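Local coordinates for serine--tRNA ligase, cytoplasmic (PDB 3QO8), which attaches serine to its cognate tRNA in two steps, first activating the amino acid with ATP and then transferring it to the acceptor end, at residues E325-L330 with E366-S371; L127-T132 with K350-E355; A20-R25 with E30-I35; E114-S119 with G342-A347. One frame throughout, in Å; residues are numbered along the deposited sequence.

Interaction 1: E325-L330 with E366-S371; sequences EFYQSL and ELVSCS. With MG (magnesium ion), chain C; SSA (5'-O-(N-(L-seryl)-sulfamoyl)adenosine), chain B; SSA (5'-O-(N-(L-seryl)-sulfamoyl)adenosine), chain D.
The Tyr-327 ring fills the gap between helix 312-329 and strand 363-372, its CE1 and CE2 atoms touching consecutive residues. CE1 of Tyr-327 meets Leu-367 CD1 at 3.7 Å, and CE2 lies 3.6 Å from Val-368 CG2; both methyls approach the ring obliquely. A classic beta bulge, with Leu-367 and Val-368 both opposite Leu-354, is consistent with two successive side chains reaching the ring. Phe-326 CD2 covers one ring face, 3.8 Å above its plane. The Tyr-327 hydroxyl bonds to the Leu-405 carbonyl and also accepts from a water, 2.8 Å from OH, which donates to Leu-367 O as well.

Beyond this compact apolar patch the strand turns wet and polar. Glu-366 OE2, 2.4 Å from the magnesium, and Ser-369 OG hold the ion together with the sulfamoyl oxygen O2S of the seryl-adenylate analogue and three waters. The same OE2 accepts from the ribose O3' at 2.7 Å, joining nucleotide and metal sites through one carboxylate oxygen. A second analogue touches Gln-328 and Ser-329 on the helix and Leu-330 just after it. Strand 363-372 runs between strands 350-358 and 399-404, with helix 312-329 packed on the sheet face that carries Val-368 and Cys-370.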
# COMPACT_ATOMS: atom_id res chain seq x y z
N GLU A 325 19.93 18.59 -8.70
CA GLU A 325 20.31 18.09 -10.01
C GLU A 325 19.13 17.37 -10.66
O GLU A 325 18.86 17.54 -11.86
CB GLU A 325 21.53 17.17 -9.91
CG GLU A 325 22.02 16.66 -11.25
CD GLU A 325 23.15 15.63 -11.12
OE1 GLU A 325 23.65 15.40 -10.00
OE2 GLU A 325 23.52 15.03 -12.16
N PHE A 326 18.42 16.57 -9.88
CA PHE A 326 17.23 15.88 -10.38
C PHE A 326 16.20 16.87 -10.95
O PHE A 326 15.71 16.69 -12.07
CB PHE A 326 16.62 15.00 -9.28
CG PHE A 326 15.43 14.17 -9.73
CD1 PHE A 326 15.61 12.96 -10.38
CD2 PHE A 326 14.14 14.61 -9.48
CE1 PHE A 326 14.52 12.20 -10.79
CE2 PHE A 326 13.04 13.85 -9.89
CZ PHE A 326 13.23 12.65 -10.55
N TYR A 327 15.86 17.92 -10.19
CA TYR A 327 14.87 18.89 -10.68
C TYR A 327 15.39 19.73 -11.84
O TYR A 327 14.64 20.09 -12.75
CB TYR A 327 14.26 19.73 -9.54
CG TYR A 327 13.44 18.79 -8.71
CD1 TYR A 327 12.17 18.42 -9.13
CD2 TYR A 327 13.97 18.18 -7.58
CE1 TYR A 327 11.43 17.49 -8.41
CE2 TYR A 327 13.23 17.25 -6.86
CZ TYR A 327 11.96 16.92 -7.28
OH TYR A 327 11.23 15.98 -6.58
N GLN A 328 16.68 20.01 -11.82
CA GLN A 328 17.28 20.70 -12.96
C GLN A 328 17.12 19.86 -14.22
O GLN A 328 16.84 20.39 -15.30
CB GLN A 328 18.75 20.99 -12.71
CG GLN A 328 18.96 22.05 -11.66
CD GLN A 328 20.41 22.42 -11.52
OE1 GLN A 328 21.20 22.20 -12.44
NE2 GLN A 328 20.78 22.97 -10.37
N SER A 329 17.28 18.55 -14.07
CA SER A 329 17.20 17.63 -15.20
C SER A 329 15.78 17.56 -15.77
O SER A 329 15.57 17.21 -16.93
CB SER A 329 17.69 16.23 -14.80
OG SER A 329 16.65 15.47 -14.21
N LEU A 330 14.80 17.92 -14.95
CA LEU A 330 13.41 17.98 -15.40
C LEU A 330 13.03 19.38 -15.86
O LEU A 330 11.90 19.59 -16.32
CB LEU A 330 12.46 17.54 -14.28
CG LEU A 330 12.50 16.06 -13.89
CD1 LEU A 330 11.81 15.83 -12.54
CD2 LEU A 330 11.84 15.25 -14.99
N GLU A 366 6.45 23.17 -1.86
CA GLU A 366 7.37 22.15 -1.38
C GLU A 366 7.30 20.83 -2.18
O GLU A 366 6.23 20.24 -2.30
CB GLU A 366 7.05 21.87 0.08
CG GLU A 366 7.90 20.74 0.67
CD GLU A 366 7.26 20.12 1.89
OE1 GLU A 366 6.43 20.79 2.54
OE2 GLU A 366 7.60 18.97 2.21
N LEU A 367 8.42 20.37 -2.72
CA LEU A 367 8.50 19.04 -3.34
C LEU A 367 9.48 18.11 -2.60
O LEU A 367 9.45 16.90 -2.78
CB LEU A 367 8.98 19.13 -4.80
CG LEU A 367 8.07 19.82 -5.82
CD1 LEU A 367 8.57 19.51 -7.21
CD2 LEU A 367 6.63 19.37 -5.66
N VAL A 368 10.36 18.71 -1.81
CA VAL A 368 11.45 17.98 -1.19
C VAL A 368 11.76 18.51 0.20
O VAL A 368 11.84 19.73 0.39
CB VAL A 368 12.75 18.08 -2.05
CG1 VAL A 368 13.96 17.58 -1.26
CG2 VAL A 368 12.60 17.30 -3.36
N SER A 369 11.93 17.60 1.16
CA SER A 369 12.56 17.94 2.44
C SER A 369 13.81 17.10 2.60
O SER A 369 13.80 15.90 2.34
CB SER A 369 11.63 17.68 3.63
OG SER A 369 10.63 18.67 3.72
N CYS A 370 14.89 17.75 3.04
CA CYS A 370 16.19 17.13 3.21
C CYS A 370 16.67 17.44 4.63
O CYS A 370 16.82 18.61 4.99
CB CYS A 370 17.16 17.70 2.18
SG CYS A 370 18.90 17.08 2.30
N SER A 371 16.89 16.40 5.43
CA SER A 371 17.17 16.57 6.85
C SER A 371 18.42 15.82 7.28
O SER A 371 18.63 14.68 6.87
CB SER A 371 16.00 16.04 7.69
OG SER A 371 14.80 16.73 7.40
MG MG C . 8.36 18.53 4.47
N10 SSA B . 11.30 11.12 4.54
CA SSA B . 11.17 12.57 4.41
CB SSA B . 11.91 13.05 3.16
OG SSA B . 11.23 12.62 1.97
C9 SSA B . 9.72 12.96 4.33
O9 SSA B . 8.83 12.11 4.27
N8 SSA B . 9.46 14.26 4.33
S1 SSA B . 8.03 14.87 3.94
O1S SSA B . 7.02 14.61 4.93
O2S SSA B . 8.17 16.27 3.75
O5' SSA B . 7.57 14.28 2.59
C5' SSA B . 8.41 14.32 1.45
C4' SSA B . 7.61 14.82 0.25
O4' SSA B . 6.47 14.00 -0.06
C3' SSA B . 7.02 16.21 0.45
O3' SSA B . 8.04 17.20 0.26
C2' SSA B . 5.95 16.22 -0.64
O2' SSA B . 6.54 16.47 -1.93
C1' SSA B . 5.43 14.78 -0.64
N9 SSA B . 4.21 14.67 0.18
C8 SSA B . 4.12 14.79 1.51
N7 SSA B . 2.83 14.64 1.87
C5 SSA B . 2.12 14.42 0.75
C6 SSA B . 0.78 14.18 0.50
N6 SSA B . -0.08 14.16 1.54
N1 SSA B . 0.37 13.99 -0.77
C2 SSA B . 1.24 14.02 -1.78
N3 SSA B . 2.55 14.23 -1.57
C4 SSA B . 3.00 14.45 -0.31
N10 SSA D . 20.81 22.84 -20.94
CA SSA D . 19.87 22.19 -21.83
CB SSA D . 20.10 20.69 -21.77
OG SSA D . 19.13 20.01 -22.58
C9 SSA D . 18.46 22.52 -21.40
O9 SSA D . 17.51 22.11 -22.05
N8 SSA D . 18.33 23.26 -20.30
S1 SSA D . 16.89 23.52 -19.64
O1S SSA D . 17.07 24.06 -18.33
O2S SSA D . 16.14 24.44 -20.46
O5' SSA D . 16.12 22.19 -19.57
C5' SSA D . 16.34 21.26 -18.52
C4' SSA D . 15.76 19.91 -18.96
O4' SSA D . 14.33 19.93 -18.92
C3' SSA D . 16.15 19.58 -20.39
O3' SSA D . 17.29 18.71 -20.43
C2' SSA D . 14.94 18.88 -20.96
O2' SSA D . 15.08 17.47 -20.83
C1' SSA D . 13.77 19.33 -20.10
N9 SSA D . 13.01 20.33 -20.89
C8 SSA D . 13.01 21.66 -20.74
N7 SSA D . 12.19 22.20 -21.67
C5 SSA D . 11.68 21.19 -22.41
C6 SSA D . 10.80 21.13 -23.48
N6 SSA D . 10.25 22.26 -24.01
N1 SSA D . 10.49 19.92 -24.00
C2 SSA D . 11.02 18.80 -23.50
N3 SSA D . 11.87 18.83 -22.46
C4 SSA D . 12.21 20.01 -21.91
O HOH W 1 8.92 15.62 -5.08
O HOH W 2 6.09 18.87 5.52
O HOH W 3 8.54 20.82 5.11
O HOH W 4 9.16 17.64 6.77

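Interaction 2: L127-T132 with K350-E355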
# COMPACT_ATOMS: atom_id res chain seq x y z
N LEU A 127 16.58 31.92 2.47
CA LEU A 127 16.56 31.68 1.03
C LEU A 127 17.97 31.28 0.64
O LEU A 127 18.86 32.11 0.55
CB LEU A 127 16.11 32.92 0.25
CG LEU A 127 16.13 32.75 -1.27
CD1 LEU A 127 15.18 31.62 -1.73
CD2 LEU A 127 15.80 34.05 -2.00
N VAL A 128 18.16 29.97 0.44
CA VAL A 128 19.49 29.41 0.24
C VAL A 128 19.96 29.56 -1.20
O VAL A 128 21.04 30.07 -1.46
CB VAL A 128 19.53 27.91 0.67
CG1 VAL A 128 20.89 27.30 0.34
CG2 VAL A 128 19.23 27.78 2.15
N ARG A 129 19.13 29.13 -2.15
CA ARG A 129 19.50 29.16 -3.55
C ARG A 129 18.24 29.24 -4.39
O ARG A 129 17.17 28.79 -3.96
CB ARG A 129 20.26 27.88 -3.94
CG ARG A 129 21.74 27.91 -3.64
CD ARG A 129 22.44 26.64 -4.13
NE ARG A 129 21.97 25.43 -3.45
CZ ARG A 129 22.41 25.03 -2.27
NH1 ARG A 129 23.32 25.75 -1.62
NH2 ARG A 129 21.94 23.92 -1.72
N THR A 130 18.37 29.80 -5.58
CA THR A 130 17.29 29.81 -6.55
C THR A 130 17.83 29.28 -7.87
O THR A 130 19.01 29.44 -8.16
CB THR A 130 16.72 31.24 -6.76
OG1 THR A 130 16.30 31.78 -5.50
CG2 THR A 130 15.53 31.20 -7.68
N TRP A 131 16.98 28.63 -8.65
CA TRP A 131 17.40 28.14 -9.96
C TRP A 131 16.27 28.26 -10.97
O TRP A 131 15.13 27.95 -10.65
CB TRP A 131 17.88 26.68 -9.89
CG TRP A 131 18.40 26.18 -11.22
CD1 TRP A 131 19.66 26.35 -11.72
CD2 TRP A 131 17.67 25.44 -12.21
NE1 TRP A 131 19.76 25.75 -12.96
CE2 TRP A 131 18.55 25.18 -13.28
CE3 TRP A 131 16.35 24.95 -12.29
CZ2 TRP A 131 18.16 24.49 -14.42
CZ3 TRP A 131 15.97 24.25 -13.41
CH2 TRP A 131 16.87 24.03 -14.47
N THR A 132 16.58 28.73 -12.17
CA THR A 132 15.63 28.69 -13.27
C THR A 132 16.24 27.99 -14.46
O THR A 132 17.44 28.06 -14.69
CB THR A 132 15.14 30.10 -13.73
OG1 THR A 132 16.27 30.94 -13.96
CG2 THR A 132 14.21 30.72 -12.69
N LYS A 350 18.76 19.94 11.26
CA LYS A 350 18.75 20.94 10.19
C LYS A 350 17.92 20.40 9.04
O LYS A 350 18.01 19.21 8.72
CB LYS A 350 20.17 21.21 9.70
CG LYS A 350 20.30 22.30 8.64
CD LYS A 350 21.74 22.48 8.20
CE LYS A 350 21.89 23.60 7.17
NZ LYS A 350 21.57 24.96 7.71
N LYS A 351 17.14 21.27 8.39
CA LYS A 351 16.33 20.84 7.25
C LYS A 351 16.30 21.89 6.13
O LYS A 351 16.14 23.08 6.39
CB LYS A 351 14.91 20.53 7.71
CG LYS A 351 14.01 20.01 6.61
CD LYS A 351 12.75 19.44 7.21
CE LYS A 351 11.60 20.40 7.04
NZ LYS A 351 10.41 19.94 7.79
N TYR A 352 16.47 21.43 4.90
CA TYR A 352 16.29 22.27 3.71
C TYR A 352 15.11 21.73 2.95
O TYR A 352 14.99 20.52 2.78
CB TYR A 352 17.48 22.18 2.76
CG TYR A 352 18.67 23.07 3.06
CD1 TYR A 352 18.72 23.85 4.21
CD2 TYR A 352 19.74 23.13 2.18
CE1 TYR A 352 19.82 24.65 4.47
CE2 TYR A 352 20.83 23.92 2.43
CZ TYR A 352 20.87 24.68 3.57
OH TYR A 352 21.97 25.47 3.80
N ASP A 353 14.25 22.61 2.44
CA ASP A 353 13.21 22.18 1.52
C ASP A 353 13.55 22.70 0.13
O ASP A 353 14.09 23.81 -0.02
CB ASP A 353 11.84 22.71 1.94
CG ASP A 353 11.22 21.94 3.10
OD1 ASP A 353 11.90 21.06 3.69
OD2 ASP A 353 10.06 22.23 3.44
N LEU A 354 13.27 21.89 -0.88
CA LEU A 354 13.29 22.38 -2.25
C LEU A 354 11.83 22.60 -2.58
O LEU A 354 11.00 21.70 -2.44
CB LEU A 354 13.95 21.37 -3.21
CG LEU A 354 14.10 21.84 -4.67
CD1 LEU A 354 15.33 21.24 -5.33
CD2 LEU A 354 12.85 21.54 -5.49
N GLU A 355 11.52 23.83 -2.98
CA GLU A 355 10.17 24.22 -3.35
C GLU A 355 10.20 24.63 -4.81
O GLU A 355 10.95 25.52 -5.20
CB GLU A 355 9.71 25.41 -2.49
CG GLU A 355 9.85 25.20 -0.97
CD GLU A 355 9.40 26.44 -0.20
OE1 GLU A 355 9.57 27.56 -0.73
OE2 GLU A 355 8.87 26.29 0.92
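Val-128 and Tyr-352 sit on the two strands that flank strand 334-338 in the antiparallel part of the catalytic-core sheet, and they meet across that middle strand, with CA atoms 8.6 Å apart. The valine stands over the phenol face: CG2 of Val-128 is 3.8 Å from Tyr-352 CZ, a CH-pi contact in which the methyl lies 24° off the ring normal and is shifted toward the hydroxyl end. The other methyl, CG1, comes 4.0 Å from Tyr-352 CE2, and the two side chains cross at about a right angle.

A classic beta bulge puts Val-128 and Arg-129 both opposite Val-336; the valine points toward the tyrosine, and the arginine reaches it only with its end, NH2 lying 4.3 Å from Tyr-352 CE2 at an oblique angle. One face of its guanidinium lies against Val-128 CG1, 3.5 Å from the plane, while NH2 forms a salt bridge with Glu-324 of helix 312-329. The same helix supplies Phe-316, which meets the Tyr-352 ring edge-to-face. Next along the strand, Asp-353 hydrogen-bonds through OD1 to Ser-369 OG, a magnesium ligand, and so forms part of the second shell of that metal site.

Interaction 3: A20-R25 with E30-I35; sequences ASQKKR and ELVDEI
Gln-22 and Val-32 mark the closest approach of two successive helices, their CA atoms 8.7 Å apart across a turn in which four residues separate the segments. These are two consecutive helices joined by a short turn in the N-terminal tRNA-binding domain: the short helix 15-25 leads into helix 30-65, which with helix 74-107 builds the long antiparallel coiled-coil arm known from seryl-tRNA synthetases.

The glutamine carries the whole of the first side. Two successive bends, chi1 -73° and chi2 -61°, fold its chain so that the aliphatic part and the amide serve different neighbours. CG of Gln-22 lies 4.3 Å from Val-32 CG2, a loose apolar touch. Its NE2 donates to the carbonyl of Ser-28 in the turn, which ties the side chain of the first helix to the approach of the second and gives the amide a fixed polar partner within a buried contact. Val-32 additionally packs on Pro-15, Ile-18 and Lys-19 of the short helix, while Leu-31 leans on Gln-107 at the end of helix 74-107.

Arg-25, which takes no part in this contact, bonds through NH1 to Asn-345 O of the catalytic core and through NH2 to Asn-110 O after helix 74-107. Its backbone N is hydrogen-bonded to Ser-21 O at 2.9 Å. On the side of the glutamine amide, Leu-31 CD2 lies a loose 4.2 Å from Gln-22 NE2.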
# COMPACT_ATOMS: atom_id res chain seq x y z
N ALA A 20 18.47 25.92 25.13
CA ALA A 20 18.46 26.90 24.04
C ALA A 20 17.79 26.27 22.83
O ALA A 20 17.01 26.92 22.14
CB ALA A 20 19.88 27.33 23.70
N SER A 21 18.06 24.99 22.58
CA SER A 21 17.49 24.32 21.42
C SER A 21 15.99 24.22 21.59
O SER A 21 15.23 24.53 20.67
CB SER A 21 18.09 22.92 21.24
OG SER A 21 17.53 22.28 20.12
N GLN A 22 15.55 23.79 22.78
CA GLN A 22 14.12 23.68 23.07
C GLN A 22 13.40 25.01 22.81
O GLN A 22 12.29 25.05 22.27
CB GLN A 22 13.89 23.23 24.51
CG GLN A 22 14.22 21.74 24.75
CD GLN A 22 13.36 20.82 23.91
OE1 GLN A 22 13.76 20.38 22.83
NE2 GLN A 22 12.16 20.54 24.39
N LYS A 23 14.06 26.09 23.21
CA LYS A 23 13.51 27.43 23.05
C LYS A 23 13.35 27.76 21.57
O LYS A 23 12.30 28.24 21.14
CB LYS A 23 14.42 28.45 23.74
CG LYS A 23 13.72 29.70 24.24
CD LYS A 23 14.58 30.37 25.30
CE LYS A 23 15.07 29.33 26.31
NZ LYS A 23 16.01 29.88 27.32
N LYS A 24 14.40 27.51 20.79
CA LYS A 24 14.34 27.70 19.34
C LYS A 24 13.22 26.90 18.70
O LYS A 24 12.60 27.35 17.74
CB LYS A 24 15.67 27.30 18.70
CG LYS A 24 16.84 28.16 19.09
CD LYS A 24 18.05 27.82 18.26
CE LYS A 24 19.30 28.48 18.78
NZ LYS A 24 20.47 27.93 18.04
N ARG A 25 12.97 25.71 19.24
CA ARG A 25 11.97 24.80 18.69
C ARG A 25 10.56 25.27 19.04
O ARG A 25 9.58 24.86 18.42
CB ARG A 25 12.18 23.38 19.24
CG ARG A 25 13.27 22.58 18.53
CD ARG A 25 13.38 21.13 19.05
NE ARG A 25 14.39 20.42 18.28
CZ ARG A 25 14.17 19.93 17.07
NH1 ARG A 25 12.96 20.04 16.51
NH2 ARG A 25 15.14 19.34 16.40
N GLU A 30 11.32 23.45 30.30
CA GLU A 30 11.21 22.84 31.62
C GLU A 30 11.66 21.38 31.59
O GLU A 30 12.30 20.91 32.53
CB GLU A 30 9.76 22.93 32.12
CG GLU A 30 9.26 24.35 32.31
CD GLU A 30 7.80 24.41 32.71
OE1 GLU A 30 7.00 23.64 32.14
OE2 GLU A 30 7.45 25.21 33.60
N LEU A 31 11.32 20.69 30.51
CA LEU A 31 11.70 19.29 30.32
C LEU A 31 13.13 19.01 30.76
O LEU A 31 13.41 17.98 31.36
CB LEU A 31 11.54 18.87 28.86
CG LEU A 31 10.33 18.02 28.47
CD1 LEU A 31 9.05 18.73 28.84
CD2 LEU A 31 10.37 17.71 26.98
N VAL A 32 14.04 19.93 30.44
CA VAL A 32 15.46 19.70 30.69
C VAL A 32 15.79 19.59 32.18
O VAL A 32 16.43 18.63 32.62
CB VAL A 32 16.33 20.75 30.00
CG1 VAL A 32 17.80 20.50 30.30
CG2 VAL A 32 16.08 20.70 28.50
N ASP A 33 15.34 20.56 32.97
CA ASP A 33 15.53 20.51 34.41
C ASP A 33 14.89 19.26 35.02
O ASP A 33 15.48 18.63 35.90
CB ASP A 33 14.97 21.77 35.07
CG ASP A 33 15.85 22.98 34.85
OD1 ASP A 33 17.09 22.85 34.98
OD2 ASP A 33 15.31 24.07 34.55
N GLU A 34 13.70 18.91 34.55
CA GLU A 34 13.00 17.72 35.05
C GLU A 34 13.80 16.46 34.78
O GLU A 34 13.89 15.56 35.63
CB GLU A 34 11.62 17.60 34.41
CG GLU A 34 10.75 18.83 34.65
CD GLU A 34 9.38 18.71 34.01
OE1 GLU A 34 9.11 17.69 33.36
OE2 GLU A 34 8.58 19.66 34.17
N ILE A 35 14.35 16.38 33.58
CA ILE A 35 15.14 15.23 33.19
C ILE A 35 16.35 15.10 34.12
O ILE A 35 16.66 14.02 34.61
CB ILE A 35 15.56 15.33 31.72
CG1 ILE A 35 14.36 14.98 30.84
CG2 ILE A 35 16.74 14.42 31.41
CD1 ILE A 35 14.46 15.48 29.43

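Interaction 4: E114-S119 with G342-A347; sequences ESVVDS and GELNNA. With MG (magnesium ion), chain E.
Val-116 swings CG1 away from its own backbone N (chi1 175°), and Leu-344 extends its tip fully (chi2 179°), which aims CD1 at that methyl. The two meet only lightly, Val-116 CG1 lying 4.4 Å from Leu-344 CD1. Firmer contact comes from the backbone where the end of 114-119 meets the start of 342-347: Gly-342 N donates to Ser-119 O over 2.9 Å. That bond is bent at the hydrogen, 144°. The chains draw close here, with the CA atoms of Ser-119 and Gly-342 5.7 Å apart; glycine presents no side chain toward the serine carbonyl. Ser-119 turns its hydroxyl to Asp-121 N and Asn-124 OD1 in its own loop.

While its side chain packs on the valine, Leu-344 uses its carbonyl oxygen to bind a magnesium ion at 2.3 Å. Four waters also bind the metal, and one of them donates to Asn-346 OD1 at 2.8 Å, so the loop holds the ion both directly and through its hydration shell. This ion is distinct from the one at the adenylate site.

Segment 342-347 belongs to the connection between the adjacent antiparallel strands 334-338 and 350-358, and segment 114-119 to the linker from the coiled-coil arm to strand 126-131. The start of strand 350-358 touches both, Val-116 on Lys-350 and Leu-344 on Lys-351, while Asp-118 leans on Lys-24 of helix 15-25 and Ala-347 on Tyr-376 of helix 376-381.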
# COMPACT_ATOMS: atom_id res chain seq x y z
N GLU A 114 23.39 25.25 14.93
CA GLU A 114 23.60 26.68 15.10
C GLU A 114 23.34 27.53 13.86
O GLU A 114 23.10 28.73 13.96
CB GLU A 114 25.02 26.95 15.61
CG GLU A 114 25.23 26.56 17.06
CD GLU A 114 24.43 27.43 18.01
OE1 GLU A 114 23.84 28.43 17.55
OE2 GLU A 114 24.38 27.11 19.22
N SER A 115 23.40 26.91 12.69
CA SER A 115 23.20 27.66 11.46
C SER A 115 21.73 27.88 11.12
O SER A 115 21.42 28.63 10.21
CB SER A 115 23.89 26.97 10.29
OG SER A 115 23.17 25.81 9.90
N VAL A 116 20.83 27.23 11.85
CA VAL A 116 19.39 27.34 11.58
C VAL A 116 18.80 28.64 12.14
O VAL A 116 19.08 29.01 13.28
CB VAL A 116 18.61 26.13 12.15
CG1 VAL A 116 17.10 26.31 11.98
CG2 VAL A 116 19.07 24.82 11.47
N VAL A 117 18.00 29.33 11.33
CA VAL A 117 17.33 30.55 11.77
C VAL A 117 16.38 30.27 12.93
O VAL A 117 15.56 29.36 12.86
CB VAL A 117 16.52 31.21 10.63
CG1 VAL A 117 15.64 32.35 11.16
CG2 VAL A 117 17.46 31.72 9.55
N ASP A 118 16.51 31.05 14.00
CA ASP A 118 15.66 30.88 15.17
C ASP A 118 14.34 31.65 15.01
O ASP A 118 14.30 32.86 15.19
CB ASP A 118 16.40 31.35 16.42
CG ASP A 118 15.53 31.37 17.65
OD1 ASP A 118 14.37 30.89 17.58
OD2 ASP A 118 16.00 31.84 18.70
N SER A 119 13.26 30.93 14.69
CA SER A 119 11.97 31.58 14.49
C SER A 119 10.84 30.57 14.42
O SER A 119 11.06 29.41 14.09
CB SER A 119 11.97 32.39 13.19
OG SER A 119 10.71 33.00 12.98
N GLY A 342 11.43 26.55 14.41
CA GLY A 342 10.11 26.23 14.94
C GLY A 342 9.31 25.27 14.10
O GLY A 342 8.25 24.81 14.52
N GLU A 343 9.82 24.95 12.91
CA GLU A 343 9.16 24.04 11.98
C GLU A 343 9.93 22.73 11.76
O GLU A 343 9.60 21.96 10.85
CB GLU A 343 8.98 24.74 10.63
CG GLU A 343 8.03 25.92 10.69
CD GLU A 343 6.59 25.46 10.74
OE1 GLU A 343 6.17 24.73 9.81
OE2 GLU A 343 5.87 25.82 11.69
N LEU A 344 10.95 22.48 12.57
CA LEU A 344 11.68 21.21 12.48
C LEU A 344 10.99 20.13 13.30
O LEU A 344 10.58 20.39 14.43
CB LEU A 344 13.12 21.38 13.00
CG LEU A 344 14.02 22.37 12.27
CD1 LEU A 344 15.39 22.42 12.93
CD2 LEU A 344 14.12 22.01 10.80
N ASN A 345 10.86 18.93 12.75
CA ASN A 345 10.41 17.79 13.55
C ASN A 345 11.51 17.40 14.54
O ASN A 345 12.65 17.84 14.40
CB ASN A 345 9.97 16.61 12.66
CG ASN A 345 11.14 15.86 12.02
OD1 ASN A 345 12.26 15.88 12.52
ND2 ASN A 345 10.86 15.17 10.92
N ASN A 346 11.17 16.58 15.54
CA ASN A 346 12.10 16.23 16.61
C ASN A 346 13.44 15.69 16.13
O ASN A 346 14.47 15.96 16.73
CB ASN A 346 11.48 15.20 17.57
CG ASN A 346 10.32 15.74 18.36
OD1 ASN A 346 10.05 16.93 18.36
ND2 ASN A 346 9.61 14.84 19.04
N ALA A 347 13.43 14.89 15.07
CA ALA A 347 14.65 14.20 14.67
C ALA A 347 15.65 15.12 13.96
O ALA A 347 16.85 14.89 14.02
CB ALA A 347 14.33 12.95 13.80
MG MG E . 9.02 20.82 16.12
O HOH W 5 10.36 19.67 17.95
O HOH W 6 7.41 18.86 15.78
O HOH W 7 10.57 22.79 16.28
O HOH W 8 7.36 21.35 17.81

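Overall arrangement
The four contacts trace a path from the tRNA-binding extension to the catalytic core. Interaction 3 closes first along the chain; the segments of interactions 4, 2 and 1 then alternate, so the linker after the arm is woven into the core. Centres of interactions 3 and 4 lie about 14 Å apart, those of 4 and 2 about 15 Å, and those of 2 and 1 about 9 Å; each pair touches. Lys-350 joins interaction 2 to 4 through Ser-115, and neighbouring strands 350-358 and 363-372 join 2 to 1. Interactions 1 and 3, about 33 Å apart between centres, do not touch, consistent with separate activation and tRNA-binding regions.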